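Delta-aminolevulinic acid dehydratase (Toxoplasma gondii ME49, PDB 3OBK) catalyses the condensation of two 5-aminolevulinic acid molecules to porphobilinogen, an early step of tetrapyrrole biosynthesis. Local coordinates at residues Met72-Leu76 and Arg117-Leu122; Ser211-Ser216 and Gln240-Ser246; Met287-Ser293 and Ala326-Tyr332. Numbering follows the deposited sequence.

The three contacts differ in chemistry with their place in the TIM barrel. The centre of contact 3 lies about 4 Å from the chain's centre; it joins two parallel barrel strands through regular backbone hydrogen bonds, with porphobilinogen at one end. Contact 2 is also buried, but there a strand end meets an irregular loop, so a single bridge, an aromatic ring and waters do the joining. It reaches the same sheet and the same ligand, its centre about 16 Å from contact 3's. Contact 1, partly buried and with its centre about 20 Å from the chain's, holds two outer helices together mainly by apolar side chains, without hydrogen bonds, opposite contact 2 across the chain centre.

Contact 1. Residues Met72-Leu76 and Arg117-Leu122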
loop_
_atom_site.group_PDB
_atom_site.type_symbol
_atom_site.label_atom_id
_atom_site.label_comp_id
_atom_site.label_asym_id
_atom_site.label_seq_id
_atom_site.Cartn_x
_atom_site.Cartn_y
_atom_site.Cartn_z
ATOM N N MET A 72 -38.048 10.444 35.385
ATOM C CA MET A 72 -37.842 9.018 35.365
ATOM C C MET A 72 -39.007 8.293 34.688
ATOM O O MET A 72 -38.808 7.442 33.866
ATOM C CB MET A 72 -37.641 8.477 36.773
ATOM C CG MET A 72 -37.230 7.023 36.778
ATOM S SD MET A 72 -35.511 6.891 36.309
ATOM C CE MET A 72 -34.786 7.398 37.885
ATOM N N GLU A 73 -40.227 8.629 35.053
ATOM C CA GLU A 73 -41.390 7.956 34.483
ATOM C C GLU A 73 -41.417 8.131 32.944
ATOM O O GLU A 73 -41.629 7.187 32.210
ATOM C CB GLU A 73 -42.654 8.519 35.134
ATOM C CG GLU A 73 -43.878 7.755 34.821
ATOM C CD GLU A 73 -45.100 8.658 34.493
ATOM O OE1 GLU A 73 -45.836 9.095 35.445
ATOM O OE2 GLU A 73 -45.311 8.894 33.256
ATOM N N ASP A 74 -41.181 9.348 32.474
ATOM C CA ASP A 74 -41.216 9.652 31.048
ATOM C C ASP A 74 -40.023 9.041 30.308
ATOM O O ASP A 74 -40.143 8.709 29.122
ATOM C CB ASP A 74 -41.278 11.177 30.798
ATOM C CG ASP A 74 -42.702 11.755 30.948
ATOM O OD1 ASP A 74 -43.661 10.972 31.079
ATOM O OD2 ASP A 74 -42.852 12.997 30.929
ATOM N N LEU A 75 -38.892 8.884 31.006
ATOM C CA LEU A 75 -37.753 8.122 30.465
ATOM C C LEU A 75 -38.176 6.722 30.054
ATOM O O LEU A 75 -37.937 6.307 28.936
ATOM C CB LEU A 75 -36.596 8.032 31.462
ATOM C CG LEU A 75 -35.346 7.273 31.024
ATOM C CD1 LEU A 75 -34.651 7.890 29.768
ATOM C CD2 LEU A 75 -34.368 7.180 32.186
ATOM N N LEU A 76 -38.812 6.007 30.969
ATOM C CA LEU A 76 -39.329 4.694 30.651
ATOM C C LEU A 76 -40.328 4.768 29.489
ATOM O O LEU A 76 -40.269 3.939 28.605
ATOM C CB LEU A 76 -39.970 4.044 31.865
ATOM C CG LEU A 76 -39.200 3.972 33.199
ATOM C CD1 LEU A 76 -39.866 2.956 34.122
ATOM C CD2 LEU A 76 -37.699 3.654 33.081
ATOM N N ARG A 117 -29.820 4.970 39.178
ATOM C CA ARG A 117 -31.232 4.621 39.375
ATOM C C ARG A 117 -31.972 4.537 38.033
ATOM O O ARG A 117 -32.861 3.709 37.863
ATOM C CB ARG A 117 -31.930 5.626 40.298
ATOM C CG ARG A 117 -31.543 5.506 41.744
ATOM C CD ARG A 117 -32.362 6.472 42.625
ATOM N NE ARG A 117 -31.765 7.815 42.695
ATOM C CZ ARG A 117 -32.308 8.960 42.264
ATOM N NH1 ARG A 117 -31.619 10.075 42.441
ATOM N NH2 ARG A 117 -33.513 9.024 41.669
ATOM N N ALA A 118 -31.614 5.402 37.094
ATOM C CA ALA A 118 -32.225 5.388 35.775
ATOM C C ALA A 118 -31.914 4.087 35.064
ATOM O O ALA A 118 -32.792 3.493 34.427
ATOM C CB ALA A 118 -31.748 6.564 34.952
ATOM N N ILE A 119 -30.667 3.646 35.187
ATOM C CA ILE A 119 -30.242 2.387 34.598
ATOM C C ILE A 119 -30.974 1.207 35.229
ATOM O O ILE A 119 -31.465 0.340 34.522
ATOM C CB ILE A 119 -28.737 2.164 34.778
ATOM C CG1 ILE A 119 -27.937 3.148 33.931
ATOM C CG2 ILE A 119 -28.357 0.724 34.433
ATOM C CD1 ILE A 119 -26.447 3.024 34.154
ATOM N N MET A 120 -31.036 1.168 36.551
ATOM C CA MET A 120 -31.741 0.075 37.230
ATOM C C MET A 120 -33.197 0.071 36.875
ATOM O O MET A 120 -33.755 -0.973 36.634
ATOM C CB MET A 120 -31.584 0.143 38.747
ATOM C CG MET A 120 -30.214 -0.334 39.239
ATOM S SD MET A 120 -29.994 -0.090 41.020
ATOM C CE MET A 120 -29.153 1.489 41.105
ATOM N N ALA A 121 -33.800 1.244 36.807
ATOM C CA ALA A 121 -35.206 1.347 36.457
ATOM C C ALA A 121 -35.476 0.877 35.009
ATOM O O ALA A 121 -36.460 0.212 34.741
ATOM C CB ALA A 121 -35.699 2.771 36.688
ATOM N N LEU A 122 -34.590 1.214 34.086
ATOM C CA LEU A 122 -34.786 0.858 32.689
ATOM C C LEU A 122 -34.601 -0.626 32.504
ATOM O O LEU A 122 -35.383 -1.271 31.813
ATOM C CB LEU A 122 -33.833 1.634 31.794
ATOM C CG LEU A 122 -34.297 3.045 31.514
ATOM C CD1 LEU A 122 -33.196 3.857 30.888
ATOM C CD2 LEU A 122 -35.504 3.030 30.619
#
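Two helices that run in roughly the same direction can be joined without one hydrogen bond between them, and Met72, Leu122 and Leu76 do most of that work. The segments 72-76 and 117-122 cross at -44°, their axes 10.3 Å apart at closest. Met72, directed at the partner helix, lays its thioether along one end of the interface: SD is 3.7 Å from Ala118 CA and 4.1 Å from Ala121 CB, while CE comes to 4.1 Å from Arg117 CB. The small alanines leave room for the sulfur to lie close to the backbone. At the other end Leu76 and Leu122 converge. Their CA-to-CB bonds point sideways, yet Leu76 CD2 meets Leu122 CD2 at 3.4 Å, the tightest contact. Leu75 fills the space between, with CD2 3.8 Å from Leu122 CD1 and 3.9 Å from Ala118 CB, and it also touches Leu50 and Val52 of strand 46-53. Arg117 turns its charge elsewhere, to a salt bridge with Asp54 and a hydrogen bond to the carbonyl of Asp112. Leu122 rests on Leu92 and Leu131 of strands 89-95 and 130-135, so the arrangement is that of successive helices in the outer layer of a TIM barrel.

Contact 2. Residues Ser211-Ser216 and Gln240-Ser246. With PBG (3-[5-(aminomethyl)-4-(carboxymethyl)-1H-pyrrol-3-yl]propanoic acid), chain L.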
loop_
_atom_site.group_PDB
_atom_site.type_symbol
_atom_site.label_atom_id
_atom_site.label_comp_id
_atom_site.label_asym_id
_atom_site.label_seq_id
_atom_site.Cartn_x
_atom_site.Cartn_y
_atom_site.Cartn_z
ATOM N N SER A 211 -12.535 8.187 20.904
ATOM C CA SER A 211 -11.110 8.372 20.567
ATOM C C SER A 211 -10.834 9.710 19.978
ATOM O O SER A 211 -9.885 10.357 20.382
ATOM C CB SER A 211 -10.623 7.368 19.534
ATOM O OG SER A 211 -10.891 6.086 19.973
ATOM N N CYS A 212 -11.640 10.088 18.993
ATOM C CA CYS A 212 -11.441 11.317 18.255
ATOM C C CYS A 212 -12.614 12.260 18.522
ATOM O O CYS A 212 -13.564 12.325 17.765
ATOM C CB CYS A 212 -11.296 10.997 16.763
ATOM S SG CYS A 212 -10.222 9.557 16.456
ATOM N N LYS A 213 -12.549 12.939 19.657
ATOM C CA LYS A 213 -13.576 13.867 20.097
ATOM C C LYS A 213 -12.965 15.254 20.047
ATOM O O LYS A 213 -11.959 15.503 20.698
ATOM C CB LYS A 213 -14.022 13.564 21.513
ATOM C CG LYS A 213 -14.925 14.630 22.054
ATOM C CD LYS A 213 -15.555 14.201 23.354
ATOM C CE LYS A 213 -16.565 15.206 23.800
ATOM N NZ LYS A 213 -17.264 14.729 24.966
ATOM N N TYR A 214 -13.574 16.146 19.273
ATOM C CA TYR A 214 -12.954 17.425 18.983
ATOM C C TYR A 214 -13.440 18.547 19.906
ATOM O O TYR A 214 -14.538 18.502 20.424
ATOM C CB TYR A 214 -13.155 17.758 17.505
ATOM C CG TYR A 214 -12.281 16.897 16.609
ATOM C CD1 TYR A 214 -12.652 15.614 16.248
ATOM C CD2 TYR A 214 -11.050 17.358 16.171
ATOM C CE1 TYR A 214 -11.818 14.812 15.437
ATOM C CE2 TYR A 214 -10.230 16.590 15.366
ATOM C CZ TYR A 214 -10.616 15.315 15.009
ATOM O OH TYR A 214 -9.780 14.581 14.220
ATOM N N ALA A 215 -12.579 19.528 20.143
ATOM C CA ALA A 215 -12.923 20.711 20.948
ATOM C C ALA A 215 -13.900 21.564 20.189
ATOM O O ALA A 215 -13.572 22.630 19.735
ATOM C CB ALA A 215 -11.650 21.519 21.305
ATOM N N SER A 216 -15.112 21.077 20.052
ATOM C CA SER A 216 -16.086 21.656 19.131
ATOM C C SER A 216 -16.965 22.744 19.749
ATOM O O SER A 216 -17.117 22.866 20.991
ATOM C CB SER A 216 -17.008 20.538 18.585
ATOM O OG SER A 216 -17.878 21.019 17.565
ATOM N N GLN A 240 -10.002 18.111 24.696
ATOM C CA GLN A 240 -10.620 17.832 23.406
ATOM C C GLN A 240 -9.662 18.281 22.289
ATOM O O GLN A 240 -8.804 19.133 22.489
ATOM C CB GLN A 240 -11.985 18.469 23.305
ATOM C CG GLN A 240 -12.995 17.867 24.325
ATOM C CD GLN A 240 -14.338 18.602 24.377
ATOM O OE1 GLN A 240 -14.548 19.622 23.715
ATOM N NE2 GLN A 240 -15.250 18.086 25.197
ATOM N N MET A 241 -9.799 17.670 21.127
ATOM C CA MET A 241 -8.867 17.851 20.009
ATOM C C MET A 241 -9.110 19.101 19.168
ATOM O O MET A 241 -10.236 19.561 18.990
ATOM C CB MET A 241 -8.948 16.631 19.081
ATOM C CG MET A 241 -8.348 15.374 19.693
ATOM S SD MET A 241 -8.475 13.889 18.682
ATOM C CE MET A 241 -7.980 14.588 17.113
ATOM N N ASP A 242 -8.036 19.626 18.630
ATOM C CA ASP A 242 -8.095 20.720 17.679
ATOM C C ASP A 242 -8.758 20.227 16.407
ATOM O O ASP A 242 -8.288 19.273 15.801
ATOM C CB ASP A 242 -6.658 21.147 17.350
ATOM C CG ASP A 242 -6.579 22.484 16.598
ATOM O OD1 ASP A 242 -7.618 22.945 16.082
ATOM O OD2 ASP A 242 -5.455 23.065 16.544
ATOM N N PRO A 243 -9.839 20.873 15.982
ATOM C CA PRO A 243 -10.433 20.558 14.698
ATOM C C PRO A 243 -9.498 20.708 13.491
ATOM O O PRO A 243 -9.840 20.257 12.431
ATOM C CB PRO A 243 -11.557 21.575 14.572
ATOM C CG PRO A 243 -11.846 22.048 15.916
ATOM C CD PRO A 243 -10.567 21.946 16.674
ATOM N N SER A 244 -8.346 21.344 13.640
ATOM C CA SER A 244 -7.442 21.508 12.537
ATOM C C SER A 244 -6.674 20.240 12.168
ATOM O O SER A 244 -5.961 20.220 11.160
ATOM C CB SER A 244 -6.415 22.574 12.875
ATOM O OG SER A 244 -6.986 23.742 13.395
ATOM N N ASN A 245 -6.817 19.181 12.974
ATOM C CA ASN A 245 -5.912 18.034 12.907
ATOM C C ASN A 245 -6.585 16.720 12.538
ATOM O O ASN A 245 -7.625 16.383 13.088
ATOM C CB ASN A 245 -5.222 17.903 14.261
ATOM C CG ASN A 245 -4.373 19.125 14.591
ATOM O OD1 ASN A 245 -4.142 19.979 13.731
ATOM N ND2 ASN A 245 -3.903 19.212 15.835
ATOM N N SER A 246 -5.961 15.968 11.624
ATOM C CA SER A 246 -6.438 14.600 11.279
ATOM C C SER A 246 -5.454 13.541 11.708
ATOM O O SER A 246 -5.854 12.543 12.293
ATOM C CB SER A 246 -6.735 14.441 9.771
ATOM O OG SER A 246 -5.647 14.914 8.976
HETATM C CHA PBG L . -19.549 15.275 28.167
HETATM C C1A PBG L . -20.354 15.177 26.914
HETATM C C2A PBG L . -20.603 16.204 26.008
HETATM C C3A PBG L . -21.383 15.650 25.010
HETATM C C4A PBG L . -21.509 14.301 25.287
HETATM N NA PBG L . -20.904 14.044 26.455
HETATM C C5A PBG L . -20.279 17.673 26.136
HETATM C C6A PBG L . -18.864 18.051 26.062
HETATM O O1A PBG L . -18.021 17.138 26.267
HETATM O O2A PBG L . -18.542 19.249 25.891
HETATM C C7A PBG L . -21.963 16.389 23.867
HETATM C C8A PBG L . -23.007 15.692 23.077
HETATM C C9A PBG L . -23.812 16.489 22.138
HETATM O O3A PBG L . -24.907 16.039 21.811
HETATM O O4A PBG L . -23.592 17.684 21.887
HETATM N N1 PBG L . -18.331 14.535 28.247
HETATM O O HOH W 1 -14.303 15.651 26.463
HETATM O O HOH W 2 -15.693 22.083 23.111
#
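Active sites of TIM barrels form where strands give way to loops at the C-terminal end of the sheet, and segment 211-216 is such a transition, leaving strand 206-213 to meet the loop 240-246. Ser211 faces away from that loop and hydrogen-bonds Asp256. At Cys212 the chain turns a corner, with CA 3.9 Å from Met241 SD. Lys213 follows with a fully extended side chain, all four chi angles t, which carries NZ to 2.8 Å from O1A of porphobilinogen in a hydrogen bond. Lys267 lies close to the same amine, consistent with the lysine pair of this enzyme family. A single beta bridge pairs Tyr214 with Met241: Met241 N donates to Lys213 O at 3.1 Å and Ala215 N to Met241 O at 2.6 Å. Tyr214 itself sends its ring along the loop. Met241 SD sits over one ring face, 4.7 Å from the centroid, a Met-aromatic contact, and Tyr214 OH donates to Asn245 O at 3.0 Å, where the type I turn Asp242-Asn245 ends. In that turn Asp242 OD1 accepts from Ser244 N at 3.0 Å, an Asx turn; Ser244 also meets Lys319 of the second subunit. Ala215 centres an inverse gamma turn and packs its CA 3.4 Å from Gln240 CB. Ser216 directs its hydroxyl to Glu316 of the second subunit, while one water donates to both Ser216 O, at 2.7 Å, and Gln240 OE1, at 2.8 Å.

Contact 3. Residues Met287-Ser293 and Ala326-Tyr332; sequences MVAYHVS and ADAVATY. With PBG (3-[5-(aminomethyl)-4-(carboxymethyl)-1H-pyrrol-3-yl]propanoic acid), chain L.
Across two parallel barrel strands, Ala289 CB packs 4.1 Å from Ala326 CB, and Ala330 CB sits over the face of the Tyr290 ring (chi1 t), 4.0 Å from its centroid, a CH-pi contact. Strands 287-291 and 328-331 are extended, their axes 4.6 Å apart and 21° askew, in register from Val288-Ala328 to Tyr290-Ala330. Alternating bonds run Ala328 N-Met287 O 3.2 Å, Ala289 N-Ala328 O 3.1 Å, Ala330 N-Ala289 O 2.8 Å, His291 N-Ala330 O 2.9 Å. At one end Asp327 OD2 accepts from Met287 N (2.8 Å) and salt-bridges Arg247 of the fourth subunit. At the other, His291 ND1 and Thr331 OG1 share a hydrogen bond (3.1 Å), Tyr290 OH donates to Tyr332 OH (3.0 Å), and Tyr332 OH (chi1 m) and Ser293 N bind porphobilinogen O3A at 2.6 and 2.9 Å; Ser293 OG (chi1 p) donates to O4A at 2.8 Å. Val292 takes the N-cap position of helix 293-305. In this TIM barrel, Val288 and Tyr290 meet strands 46-53 and 263-267, Ala289 helices 273-282 and 310-324.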
loop_
_atom_site.group_PDB
_atom_site.type_symbol
_atom_site.label_atom_id
_atom_site.label_comp_id
_atom_site.label_asym_id
_atom_site.label_seq_id
_atom_site.Cartn_x
_atom_site.Cartn_y
_atom_site.Cartn_z
ATOM N N MET A 287 -17.006 1.144 14.475
ATOM C CA MET A 287 -17.011 2.589 14.510
ATOM C C MET A 287 -18.385 3.123 14.841
ATOM O O MET A 287 -19.383 2.603 14.388
ATOM C CB MET A 287 -16.588 3.161 13.154
ATOM C CG MET A 287 -15.144 2.905 12.704
ATOM S SD MET A 287 -13.872 3.288 13.916
ATOM C CE MET A 287 -14.007 5.056 14.111
ATOM N N VAL A 288 -18.405 4.180 15.638
ATOM C CA VAL A 288 -19.617 4.888 15.985
ATOM C C VAL A 288 -19.364 6.338 15.728
ATOM O O VAL A 288 -18.258 6.818 15.892
ATOM C CB VAL A 288 -20.017 4.660 17.491
ATOM C CG1 VAL A 288 -21.409 5.111 17.744
ATOM C CG2 VAL A 288 -19.895 3.191 17.860
ATOM N N ALA A 289 -20.392 7.035 15.278
ATOM C CA ALA A 289 -20.332 8.479 15.052
ATOM C C ALA A 289 -21.448 9.145 15.872
ATOM O O ALA A 289 -22.463 8.530 16.124
ATOM C CB ALA A 289 -20.468 8.770 13.597
ATOM N N TYR A 290 -21.242 10.383 16.313
ATOM C CA TYR A 290 -22.233 11.096 17.108
ATOM C C TYR A 290 -22.714 12.322 16.333
ATOM O O TYR A 290 -21.949 13.255 16.076
ATOM C CB TYR A 290 -21.631 11.534 18.427
ATOM C CG TYR A 290 -22.611 11.713 19.566
ATOM C CD1 TYR A 290 -23.714 12.553 19.471
ATOM C CD2 TYR A 290 -22.399 11.070 20.778
ATOM C CE1 TYR A 290 -24.600 12.728 20.573
ATOM C CE2 TYR A 290 -23.268 11.222 21.855
ATOM C CZ TYR A 290 -24.354 12.045 21.758
ATOM O OH TYR A 290 -25.160 12.154 22.872
ATOM N N HIS A 291 -23.995 12.285 15.967
ATOM C CA HIS A 291 -24.713 13.408 15.408
ATOM C C HIS A 291 -25.145 14.297 16.581
ATOM O O HIS A 291 -26.178 14.023 17.214
ATOM C CB HIS A 291 -25.920 12.880 14.642
ATOM C CG HIS A 291 -26.588 13.886 13.761
ATOM N ND1 HIS A 291 -27.960 13.962 13.639
ATOM C CD2 HIS A 291 -26.081 14.842 12.949
ATOM C CE1 HIS A 291 -28.266 14.919 12.777
ATOM N NE2 HIS A 291 -27.145 15.466 12.339
ATOM N N VAL A 292 -24.356 15.331 16.874
ATOM C CA VAL A 292 -24.429 16.003 18.159
ATOM C C VAL A 292 -25.508 17.074 18.228
ATOM O O VAL A 292 -26.030 17.522 17.209
ATOM C CB VAL A 292 -23.097 16.662 18.538
ATOM C CG1 VAL A 292 -21.964 15.665 18.456
ATOM C CG2 VAL A 292 -22.829 17.894 17.681
ATOM N N SER A 293 -25.810 17.495 19.460
ATOM C CA SER A 293 -26.901 18.404 19.745
ATOM C C SER A 293 -26.934 19.601 18.809
ATOM O O SER A 293 -27.976 20.004 18.336
ATOM C CB SER A 293 -26.761 18.893 21.176
ATOM O OG SER A 293 -25.560 19.635 21.362
ATOM N N ALA A 326 -19.618 4.594 9.528
ATOM C CA ALA A 326 -20.218 4.350 10.849
ATOM C C ALA A 326 -20.961 3.023 10.838
ATOM O O ALA A 326 -21.881 2.818 10.043
ATOM C CB ALA A 326 -21.177 5.431 11.237
ATOM N N ASP A 327 -20.565 2.132 11.728
ATOM C CA ASP A 327 -21.388 0.996 12.006
ATOM C C ASP A 327 -22.645 1.441 12.744
ATOM O O ASP A 327 -23.738 1.013 12.405
ATOM C CB ASP A 327 -20.602 -0.017 12.807
ATOM C CG ASP A 327 -19.423 -0.535 12.038
ATOM O OD1 ASP A 327 -19.643 -1.146 10.969
ATOM O OD2 ASP A 327 -18.284 -0.309 12.488
ATOM N N ALA A 328 -22.504 2.311 13.726
ATOM C CA ALA A 328 -23.671 2.810 14.484
ATOM C C ALA A 328 -23.580 4.308 14.506
ATOM O O ALA A 328 -22.473 4.845 14.436
ATOM C CB ALA A 328 -23.666 2.275 15.897
ATOM N N VAL A 329 -24.722 4.984 14.626
ATOM C CA VAL A 329 -24.762 6.442 14.736
ATOM C C VAL A 329 -25.574 6.821 15.968
ATOM O O VAL A 329 -26.682 6.363 16.118
ATOM C CB VAL A 329 -25.453 7.029 13.491
ATOM C CG1 VAL A 329 -25.484 8.535 13.535
ATOM C CG2 VAL A 329 -24.734 6.522 12.201
ATOM N N ALA A 330 -25.015 7.629 16.866
ATOM C CA ALA A 330 -25.777 8.169 17.989
ATOM C C ALA A 330 -26.486 9.422 17.469
ATOM O O ALA A 330 -25.830 10.331 16.964
ATOM C CB ALA A 330 -24.867 8.494 19.162
ATOM N N THR A 331 -27.812 9.484 17.544
ATOM C CA THR A 331 -28.496 10.661 17.001
ATOM C C THR A 331 -29.788 10.945 17.710
ATOM O O THR A 331 -30.532 10.032 17.967
ATOM C CB THR A 331 -28.753 10.537 15.461
ATOM O OG1 THR A 331 -29.561 11.633 15.007
ATOM C CG2 THR A 331 -29.427 9.224 15.128
ATOM N N TYR A 332 -30.063 12.224 17.995
ATOM C CA TYR A 332 -31.311 12.623 18.654
ATOM C C TYR A 332 -32.508 12.408 17.717
ATOM O O TYR A 332 -33.658 12.393 18.173
ATOM C CB TYR A 332 -31.217 14.066 19.187
ATOM C CG TYR A 332 -30.072 14.225 20.157
ATOM C CD1 TYR A 332 -30.171 13.773 21.453
ATOM C CD2 TYR A 332 -28.864 14.773 19.749
ATOM C CE1 TYR A 332 -29.133 13.897 22.322
ATOM C CE2 TYR A 332 -27.807 14.906 20.605
ATOM C CZ TYR A 332 -27.931 14.460 21.907
ATOM O OH TYR A 332 -26.856 14.574 22.779
HETATM C CHA PBG L . -19.549 15.275 28.167
HETATM C C1A PBG L . -20.354 15.177 26.914
HETATM C C2A PBG L . -20.603 16.204 26.008
HETATM C C3A PBG L . -21.383 15.650 25.010
HETATM C C4A PBG L . -21.509 14.301 25.287
HETATM N NA PBG L . -20.904 14.044 26.455
HETATM C C5A PBG L . -20.279 17.673 26.136
HETATM C C6A PBG L . -18.864 18.051 26.062
HETATM O O1A PBG L . -18.021 17.138 26.267
HETATM O O2A PBG L . -18.542 19.249 25.891
HETATM C C7A PBG L . -21.963 16.389 23.867
HETATM C C8A PBG L . -23.007 15.692 23.077
HETATM C C9A PBG L . -23.812 16.489 22.138
HETATM O O3A PBG L . -24.907 16.039 21.811
HETATM O O4A PBG L . -23.592 17.684 21.887
HETATM N N1 PBG L . -18.331 14.535 28.247
#